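Local coordinates for alpha-fucosidase (Bifidobacterium bifidum, PDB 2EAB), which probably releases alpha-1,2-linked L-fucose from glycans by hydrolysis as a family 95 glycoside hydrolase, represented here by the catalytic fragment of a longer, probably membrane-bound protein, at residues Thr218-Thr223 with Leu229-Ala234; Arg456-Val461 with Met482-Asn487; Lys871-Ala876 with Leu881-Thr886. One frame throughout, in Å; residues are numbered along the deposited sequence.

Interaction 1: Thr218-Thr223 with Leu229-Ala234; sequences TGETTT and LTVKGA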
loop_
_atom_site.group_PDB
_atom_site.type_symbol
_atom_site.label_atom_id
_atom_site.label_comp_id
_atom_site.label_asym_id
_atom_site.label_seq_id
_atom_site.Cartn_x
_atom_site.Cartn_y
_atom_site.Cartn_z
ATOM N N THR A 218 10.565 22.843 19.976
ATOM C CA THR A 218 11.605 23.740 20.447
ATOM C C THR A 218 11.725 24.912 19.486
ATOM O O THR A 218 11.819 24.718 18.270
ATOM C CB THR A 218 12.972 23.030 20.574
ATOM O OG1 THR A 218 13.468 22.699 19.282
ATOM C CG2 THR A 218 12.851 21.759 21.375
ATOM N N GLY A 219 11.698 26.122 20.041
ATOM C CA GLY A 219 11.948 27.345 19.288
ATOM C C GLY A 219 11.024 27.635 18.122
ATOM O O GLY A 219 11.456 28.231 17.136
ATOM N N GLU A 220 9.759 27.234 18.223
ATOM C CA GLU A 220 8.810 27.542 17.156
ATOM C C GLU A 220 8.449 29.020 17.140
ATOM O O GLU A 220 8.195 29.620 18.188
ATOM C CB GLU A 220 7.529 26.713 17.255
ATOM C CG GLU A 220 6.666 26.861 16.004
ATOM C CD GLU A 220 5.294 26.257 16.140
ATOM O OE1 GLU A 220 5.129 25.084 15.747
ATOM O OE2 GLU A 220 4.376 26.951 16.631
ATOM N N THR A 221 8.439 29.600 15.944
ATOM C CA THR A 221 7.951 30.960 15.743
ATOM C C THR A 221 6.962 31.007 14.582
ATOM O O THR A 221 7.044 30.205 13.640
ATOM C CB THR A 221 9.099 31.961 15.468
ATOM O OG1 THR A 221 9.813 31.566 14.292
ATOM C CG2 THR A 221 10.061 32.028 16.646
ATOM N N THR A 222 6.014 31.936 14.679
ATOM C CA THR A 222 5.108 32.261 13.586
ATOM C C THR A 222 5.266 33.743 13.300
ATOM O O THR A 222 5.027 34.584 14.177
ATOM C CB THR A 222 3.643 31.970 13.943
ATOM O OG1 THR A 222 3.500 30.590 14.288
ATOM C CG2 THR A 222 2.728 32.284 12.770
ATOM N N THR A 223 5.686 34.063 12.082
ATOM C CA THR A 223 5.970 35.446 11.724
ATOM C C THR A 223 5.431 35.793 10.347
ATOM O O THR A 223 5.276 34.924 9.479
ATOM C CB THR A 223 7.485 35.755 11.759
ATOM O OG1 THR A 223 8.181 34.817 10.933
ATOM C CG2 THR A 223 8.035 35.690 13.182
ATOM N N LEU A 229 3.305 34.246 5.437
ATOM C CA LEU A 229 3.254 33.740 6.801
ATOM C C LEU A 229 4.185 32.534 6.917
ATOM O O LEU A 229 4.114 31.613 6.095
ATOM C CB LEU A 229 1.821 33.323 7.140
ATOM C CG LEU A 229 1.540 32.627 8.474
ATOM C CD1 LEU A 229 1.625 33.613 9.624
ATOM C CD2 LEU A 229 0.177 31.957 8.453
ATOM N N THR A 230 5.053 32.546 7.925
ATOM C CA THR A 230 6.006 31.460 8.143
ATOM C C THR A 230 5.850 30.869 9.536
ATOM O O THR A 230 5.867 31.594 10.536
ATOM C CB THR A 230 7.464 31.937 7.967
ATOM O OG1 THR A 230 7.640 32.469 6.649
ATOM C CG2 THR A 230 8.453 30.789 8.185
ATOM N N VAL A 231 5.699 29.549 9.591
ATOM C CA VAL A 231 5.750 28.814 10.851
ATOM C C VAL A 231 6.951 27.884 10.773
ATOM O O VAL A 231 7.064 27.091 9.833
ATOM C CB VAL A 231 4.459 27.992 11.097
ATOM C CG1 VAL A 231 4.508 27.300 12.454
ATOM C CG2 VAL A 231 3.220 28.881 10.997
ATOM N N LYS A 232 7.857 27.990 11.738
ATOM C CA LYS A 232 9.064 27.177 11.715
ATOM C C LYS A 232 9.527 26.866 13.124
ATOM O O LYS A 232 9.297 27.645 14.052
ATOM C CB LYS A 232 10.174 27.874 10.923
ATOM C CG LYS A 232 10.625 29.206 11.511
ATOM C CD LYS A 232 11.565 29.950 10.584
ATOM C CE LYS A 232 12.005 31.263 11.211
ATOM N NZ LYS A 232 12.768 32.111 10.256
ATOM N N GLY A 233 10.174 25.721 13.281
ATOM C CA GLY A 233 10.681 25.302 14.577
ATOM C C GLY A 233 11.382 23.969 14.450
ATOM O O GLY A 233 11.763 23.565 13.347
ATOM N N ALA A 234 11.552 23.288 15.578
ATOM C CA ALA A 234 12.135 21.952 15.596
ATOM C C ALA A 234 11.281 21.061 16.478
ATOM O O ALA A 234 10.722 21.521 17.479
ATOM C CB ALA A 234 13.569 21.992 16.110
HETATM O O HOH W 1 11.886 29.659 14.863
HETATM O O HOH W 2 8.482 32.171 11.871
HETATM O O HOH W 3 9.890 33.328 9.905
#
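Thr-223 pairs with Thr-230, and Thr-221 with Lys-232, in an antiparallel beta hairpin at the edge of the large sheet of the N-terminal domain. Thr-223 and Lys-232 have the most surface buried by the contact. Strand 217-225 is an outermost strand of that sheet. Strand 228-235 lies between it and strand 241-250. Each of the two pairs exchanges two backbone hydrogen bonds, Thr-230 N to Thr-223 O being 2.8 Å. A beta bulge then shifts the register by one, with Gly-219 and Glu-220 facing Gly-233. Beyond it Thr-218 N bonds to Ala-234 O at 2.8 Å, and Thr-218 OG1 sits 3.3 Å from Ala-234 CB. With CG between its backbone N and carbonyl carbon (chi1 62°), the extended Lys-232 side chain runs alongside Thr-221, whose OG1 lies 3.7 Å from Lys-232 CG. On the other face, Thr-222 CG2 meets Leu-229 CD1 at 3.6 Å. There the Glu-220 carboxylate carbon CD comes to Val-231 CG1, and OE1 bonds to Tyr-242 and Thr-211. One of the bridging waters bonds to Thr-223 OG1, at a short 2.5 Å, and weakly accepts from Lys-232 NZ at 3.1 Å.

Interaction 2: Arg456-Val461 with Met482-Asn487; sequences RVTAKV and MAHTEN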
loop_
_atom_site.group_PDB
_atom_site.type_symbol
_atom_site.label_atom_id
_atom_site.label_comp_id
_atom_site.label_asym_id
_atom_site.label_seq_id
_atom_site.Cartn_x
_atom_site.Cartn_y
_atom_site.Cartn_z
ATOM N N ARG A 456 21.135 -4.527 8.603
ATOM C CA ARG A 456 22.356 -5.302 8.812
ATOM C C ARG A 456 22.744 -5.324 10.294
ATOM O O ARG A 456 23.315 -6.303 10.773
ATOM C CB ARG A 456 23.501 -4.768 7.947
ATOM C CG ARG A 456 23.397 -5.184 6.490
ATOM C CD ARG A 456 24.378 -4.422 5.638
ATOM N NE ARG A 456 24.378 -4.870 4.251
ATOM C CZ ARG A 456 25.087 -4.293 3.284
ATOM N NH1 ARG A 456 25.866 -3.250 3.548
ATOM N NH2 ARG A 456 25.031 -4.772 2.052
ATOM N N VAL A 457 22.431 -4.248 11.015
ATOM C CA VAL A 457 22.641 -4.205 12.461
ATOM C C VAL A 457 21.725 -5.229 13.135
ATOM O O VAL A 457 22.173 -6.024 13.954
ATOM C CB VAL A 457 22.391 -2.792 13.049
ATOM C CG1 VAL A 457 22.678 -2.766 14.542
ATOM C CG2 VAL A 457 23.245 -1.750 12.339
ATOM N N THR A 458 20.449 -5.224 12.764
ATOM C CA THR A 458 19.483 -6.172 13.305
ATOM C C THR A 458 19.875 -7.615 12.983
ATOM O O THR A 458 19.785 -8.496 13.840
ATOM C CB THR A 458 18.082 -5.854 12.769
ATOM O OG1 THR A 458 17.768 -4.496 13.097
ATOM C CG2 THR A 458 17.035 -6.756 13.383
ATOM N N ALA A 459 20.300 -7.860 11.744
ATOM C CA ALA A 459 20.737 -9.191 11.323
ATOM C C ALA A 459 21.910 -9.692 12.159
ATOM O O ALA A 459 21.960 -10.866 12.529
ATOM C CB ALA A 459 21.090 -9.201 9.847
ATOM N N LYS A 460 22.839 -8.799 12.479
ATOM C CA LYS A 460 23.968 -9.164 13.322
ATOM C C LYS A 460 23.513 -9.513 14.746
ATOM O O LYS A 460 23.887 -10.552 15.288
ATOM C CB LYS A 460 25.006 -8.038 13.343
ATOM C CG LYS A 460 26.188 -8.336 14.256
ATOM C CD LYS A 460 27.252 -7.257 14.221
ATOM C CE LYS A 460 26.892 -6.078 15.095
ATOM N NZ LYS A 460 26.746 -6.441 16.541
ATOM N N VAL A 461 22.701 -8.642 15.334
ATOM C CA VAL A 461 22.276 -8.804 16.724
ATOM C C VAL A 461 21.413 -10.042 16.941
ATOM O O VAL A 461 21.644 -10.802 17.887
ATOM C CB VAL A 461 21.547 -7.537 17.230
ATOM C CG1 VAL A 461 20.889 -7.776 18.591
ATOM C CG2 VAL A 461 22.520 -6.370 17.293
ATOM N N MET A 482 17.745 -7.604 8.269
ATOM C CA MET A 482 16.579 -8.119 8.952
ATOM C C MET A 482 15.725 -6.947 9.421
ATOM O O MET A 482 16.246 -5.958 9.931
ATOM C CB MET A 482 17.024 -8.970 10.146
ATOM C CG MET A 482 15.885 -9.601 10.922
ATOM S SD MET A 482 16.463 -10.411 12.424
ATOM C CE MET A 482 16.157 -12.146 12.065
ATOM N N ALA A 483 14.414 -7.067 9.225
ATOM C CA ALA A 483 13.448 -6.106 9.745
ATOM C C ALA A 483 12.163 -6.857 10.048
ATOM O O ALA A 483 11.977 -7.996 9.608
ATOM C CB ALA A 483 13.205 -4.969 8.767
ATOM N N HIS A 484 11.270 -6.203 10.784
ATOM C CA HIS A 484 10.110 -6.872 11.336
ATOM C C HIS A 484 8.809 -6.150 10.949
ATOM O O HIS A 484 8.702 -5.662 9.825
ATOM C CB HIS A 484 10.352 -7.064 12.832
ATOM C CG HIS A 484 11.414 -8.075 13.115
ATOM N ND1 HIS A 484 12.764 -7.788 13.189
ATOM C CD2 HIS A 484 11.305 -9.410 13.284
ATOM C CE1 HIS A 484 13.433 -8.909 13.416
ATOM N NE2 HIS A 484 12.566 -9.903 13.483
ATOM N N THR A 485 7.807 -6.130 11.829
ATOM C CA THR A 485 6.507 -5.549 11.482
ATOM C C THR A 485 6.509 -4.022 11.553
ATOM O O THR A 485 6.252 -3.339 10.561
ATOM C CB THR A 485 5.362 -6.122 12.354
ATOM O OG1 THR A 485 5.186 -7.513 12.060
ATOM C CG2 THR A 485 4.057 -5.397 12.079
ATOM N N GLU A 486 6.768 -3.491 12.743
ATOM C CA GLU A 486 6.671 -2.055 12.961
ATOM C C GLU A 486 7.938 -1.368 12.490
ATOM O O GLU A 486 9.009 -1.577 13.056
ATOM C CB GLU A 486 6.433 -1.744 14.434
ATOM C CG GLU A 486 5.166 -2.344 14.998
ATOM C CD GLU A 486 4.843 -1.784 16.360
ATOM O OE1 GLU A 486 5.785 -1.507 17.138
ATOM O OE2 GLU A 486 3.640 -1.619 16.660
ATOM N N ASN A 487 7.793 -0.549 11.453
ATOM C CA ASN A 487 8.888 0.188 10.852
ATOM C C ASN A 487 8.580 1.677 10.829
ATOM O O ASN A 487 7.438 2.094 11.058
ATOM C CB ASN A 487 9.185 -0.374 9.462
ATOM C CG ASN A 487 10.011 -1.639 9.528
ATOM O OD1 ASN A 487 11.240 -1.580 9.568
ATOM N ND2 ASN A 487 9.347 -2.788 9.580
#
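Met-482 packs against Thr-458 and Ala-459 on helix 452-463. The helix belongs to the family 95 catalytic domain, which has the (alpha/alpha)6 barrel fold. The loop carrying Met-482 runs on into the short strand 486-487. At Met-482, CB points at the helix. It lies 3.8 Å from Ala-459 N and 4.1 Å from Ala-459 CB. The chain then leaves CB with CG anti to the backbone N (chi1 -178°), and CG comes to 3.9 Å from the Thr-458 methyl CG2. The sulfur follows, with SD 3.8 Å from the same CG2. One methyl group thus meets two successive atoms of the methionine. The side chains of Met-482 and Thr-458 cross at about a right angle. A bend about the CG-SD bond (chi3 -113°) directs CE away from the helix. The Met-482 side chain also touches Phe-541 and Met-546 of helix 525-546, and Phe-541 touches Ala-459 as well. The Met-482 carbonyl covers another part of the threonine, with O 3.4 Å from Thr-458 CB. His-484 adds a lighter touch. Thr-458 CG2 lies at the edge of its ring, near the ring plane, 4.2 Å from CE1. Thr-458 OG1 bonds to Asn-94 and Thr-493, and His-484 ND1 bonds to Thr-493 O. Thr-493 therefore ties both residues to the same piece of chain. Met-482 also has a backbone hydrogen bond to Gly-455, just before 456-461 on the same helix. No hydrogen bond crosses between 456-461 and 482-487 themselves. Between these two segments the contact is therefore van der Waals packing, in which methyl, methylene and sulfur groups and the Met-482 carbonyl oxygen fit against the helix.

Interaction 3: Lys871-Ala876 with Leu881-Thr886; sequences KVVTNA and LLVFDT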
loop_
_atom_site.group_PDB
_atom_site.type_symbol
_atom_site.label_atom_id
_atom_site.label_comp_id
_atom_site.label_asym_id
_atom_site.label_seq_id
_atom_site.Cartn_x
_atom_site.Cartn_y
_atom_site.Cartn_z
ATOM N N LYS A 871 -1.093 -19.963 -31.837
ATOM C CA LYS A 871 -1.260 -21.370 -31.502
ATOM C C LYS A 871 -2.200 -21.499 -30.314
ATOM O O LYS A 871 -2.199 -20.658 -29.411
ATOM C CB LYS A 871 0.096 -22.005 -31.170
ATOM C CG LYS A 871 1.139 -21.914 -32.286
ATOM C CD LYS A 871 0.793 -22.800 -33.476
ATOM C CE LYS A 871 1.705 -22.506 -34.656
ATOM N NZ LYS A 871 1.272 -23.229 -35.882
ATOM N N VAL A 872 -3.018 -22.543 -30.327
ATOM C CA VAL A 872 -3.851 -22.876 -29.180
ATOM C C VAL A 872 -3.202 -24.054 -28.460
ATOM O O VAL A 872 -2.957 -25.105 -29.069
ATOM C CB VAL A 872 -5.306 -23.216 -29.601
ATOM C CG1 VAL A 872 -6.134 -23.671 -28.398
ATOM C CG2 VAL A 872 -5.966 -22.023 -30.277
ATOM N N VAL A 873 -2.891 -23.856 -27.181
ATOM C CA VAL A 873 -2.374 -24.925 -26.329
ATOM C C VAL A 873 -3.403 -25.228 -25.243
ATOM O O VAL A 873 -4.148 -24.340 -24.827
ATOM C CB VAL A 873 -0.982 -24.587 -25.721
ATOM C CG1 VAL A 873 0.049 -24.401 -26.829
ATOM C CG2 VAL A 873 -1.045 -23.348 -24.826
ATOM N N THR A 874 -3.444 -26.478 -24.794
ATOM C CA THR A 874 -4.490 -26.933 -23.888
ATOM C C THR A 874 -3.899 -27.800 -22.785
ATOM O O THR A 874 -2.990 -28.592 -23.029
ATOM C CB THR A 874 -5.593 -27.690 -24.676
ATOM O OG1 THR A 874 -6.073 -26.846 -25.729
ATOM C CG2 THR A 874 -6.767 -28.065 -23.787
ATOM N N ASN A 875 -4.409 -27.626 -21.567
ATOM C CA ASN A 875 -3.985 -28.455 -20.447
ATOM C C ASN A 875 -4.917 -29.649 -20.220
ATOM O O ASN A 875 -5.923 -29.814 -20.922
ATOM C CB ASN A 875 -3.763 -27.625 -19.168
ATOM C CG ASN A 875 -5.052 -27.115 -18.543
ATOM O OD1 ASN A 875 -6.152 -27.566 -18.864
ATOM N ND2 ASN A 875 -4.910 -26.172 -17.620
ATOM N N ALA A 876 -4.560 -30.481 -19.245
ATOM C CA ALA A 876 -5.284 -31.721 -18.981
ATOM C C ALA A 876 -6.738 -31.510 -18.575
ATOM O O ALA A 876 -7.563 -32.409 -18.739
ATOM C CB ALA A 876 -4.549 -32.554 -17.945
ATOM N N LEU A 881 -4.872 -21.694 -23.906
ATOM C CA LEU A 881 -4.266 -20.389 -24.152
ATOM C C LEU A 881 -4.089 -20.157 -25.643
ATOM O O LEU A 881 -3.866 -21.102 -26.413
ATOM C CB LEU A 881 -2.883 -20.279 -23.508
ATOM C CG LEU A 881 -2.638 -20.663 -22.055
ATOM C CD1 LEU A 881 -1.184 -20.394 -21.734
ATOM C CD2 LEU A 881 -3.531 -19.892 -21.107
ATOM N N LEU A 882 -4.180 -18.890 -26.034
ATOM C CA LEU A 882 -3.684 -18.420 -27.321
ATOM C C LEU A 882 -2.255 -17.945 -27.125
ATOM O O LEU A 882 -1.989 -17.109 -26.255
ATOM C CB LEU A 882 -4.537 -17.261 -27.824
ATOM C CG LEU A 882 -5.919 -17.624 -28.361
ATOM C CD1 LEU A 882 -6.836 -16.414 -28.339
ATOM C CD2 LEU A 882 -5.817 -18.199 -29.774
ATOM N N VAL A 883 -1.339 -18.481 -27.922
ATOM C CA VAL A 883 0.076 -18.163 -27.799
ATOM C C VAL A 883 0.568 -17.548 -29.099
ATOM O O VAL A 883 0.432 -18.152 -30.168
ATOM C CB VAL A 883 0.914 -19.422 -27.455
ATOM C CG1 VAL A 883 2.397 -19.081 -27.355
ATOM C CG2 VAL A 883 0.426 -20.052 -26.155
ATOM N N PHE A 884 1.145 -16.355 -29.012
ATOM C CA PHE A 884 1.614 -15.652 -30.201
ATOM C C PHE A 884 2.772 -14.721 -29.909
ATOM O O PHE A 884 2.923 -14.229 -28.787
ATOM C CB PHE A 884 0.466 -14.917 -30.921
ATOM C CG PHE A 884 -0.337 -13.981 -30.044
ATOM C CD1 PHE A 884 -0.111 -12.606 -30.084
ATOM C CD2 PHE A 884 -1.348 -14.465 -29.216
ATOM C CE1 PHE A 884 -0.870 -11.731 -29.298
ATOM C CE2 PHE A 884 -2.103 -13.600 -28.422
ATOM C CZ PHE A 884 -1.868 -12.234 -28.468
ATOM N N ASP A 885 3.606 -14.506 -30.920
ATOM C CA ASP A 885 4.668 -13.515 -30.848
ATOM C C ASP A 885 4.074 -12.125 -30.806
ATOM O O ASP A 885 3.015 -11.875 -31.372
ATOM C CB ASP A 885 5.577 -13.607 -32.075
ATOM C CG ASP A 885 6.365 -14.901 -32.134
ATOM O OD1 ASP A 885 6.536 -15.574 -31.096
ATOM O OD2 ASP A 885 6.822 -15.246 -33.243
ATOM N N THR A 886 4.772 -11.214 -30.137
ATOM C CA THR A 886 4.396 -9.810 -30.184
ATOM C C THR A 886 5.604 -8.932 -30.465
ATOM O O THR A 886 6.756 -9.369 -30.367
ATOM C CB THR A 886 3.737 -9.312 -28.873
ATOM O OG1 THR A 886 4.730 -9.178 -27.853
ATOM C CG2 THR A 886 2.613 -10.227 -28.408
#
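Val-873 meets Leu-881 and Val-883 on the tightly packed face of a twisted antiparallel beta hairpin in the C-terminal domain. One methyl does most of the work. Val-873 CG2 lies 3.8 Å from Leu-881 CB, and it is also 3.8 Å from Val-883 CG2. It reaches both because it stands between its own backbone N and carbonyl carbon, with CG1 beside the N (chi1 -62°). The valine side chains cross at about a right angle. Phe-787 and Tyr-795 cover this face from neighbouring strands: Tyr-795 touches Val-873, Leu-881 and Val-883, and Phe-787 touches Val-873 and Leu-881. The other face is looser. There Val-872 CG2 and Leu-882 CD2 meet at 3.9 Å, a single apolar touch. Leu-882 is buried, but Val-872 is exposed to solvent. Lys-871 is exposed too. It starts on the face of Val-873, then bends at chi2 (-70°), and its end leads away from the partner strand. Backbone bonds set the register of the two strands. Lys-871 and Val-883 exchange two hydrogen bonds, with Val-883 N to Lys-871 O at 2.8 Å. Val-873 and Leu-881 exchange two more, with Leu-881 N to Val-873 O at 2.9 Å. The short strand segments run 138° apart, well short of straight antiparallel. Strand 871-874 is an outermost strand of a mixed five-stranded sheet. Strand 880-884 lies between it and strand 847-851, bonding onward from Leu-882 to Val-849 and from Phe-884 to Ala-847.

How the interactions relate
The three contacts follow one another along the chain, and none nests within or crosses another. Interaction 1 comes first and closes a short hairpin turn at the edge of the N-terminal beta domain. Interaction 2 closes a longer loop of 20 residues in the helical catalytic domain, between a helix and the segment leading to a short strand. Interaction 3 closes another tight hairpin near the C terminus. None touches another. The centres of interactions 1 and 2 are about 36 Å apart, and those of 2 and 3 about 45 Å. Interactions 1 and 3 lie on opposite sides of the chain's centre. Each ties together elements of its own domain.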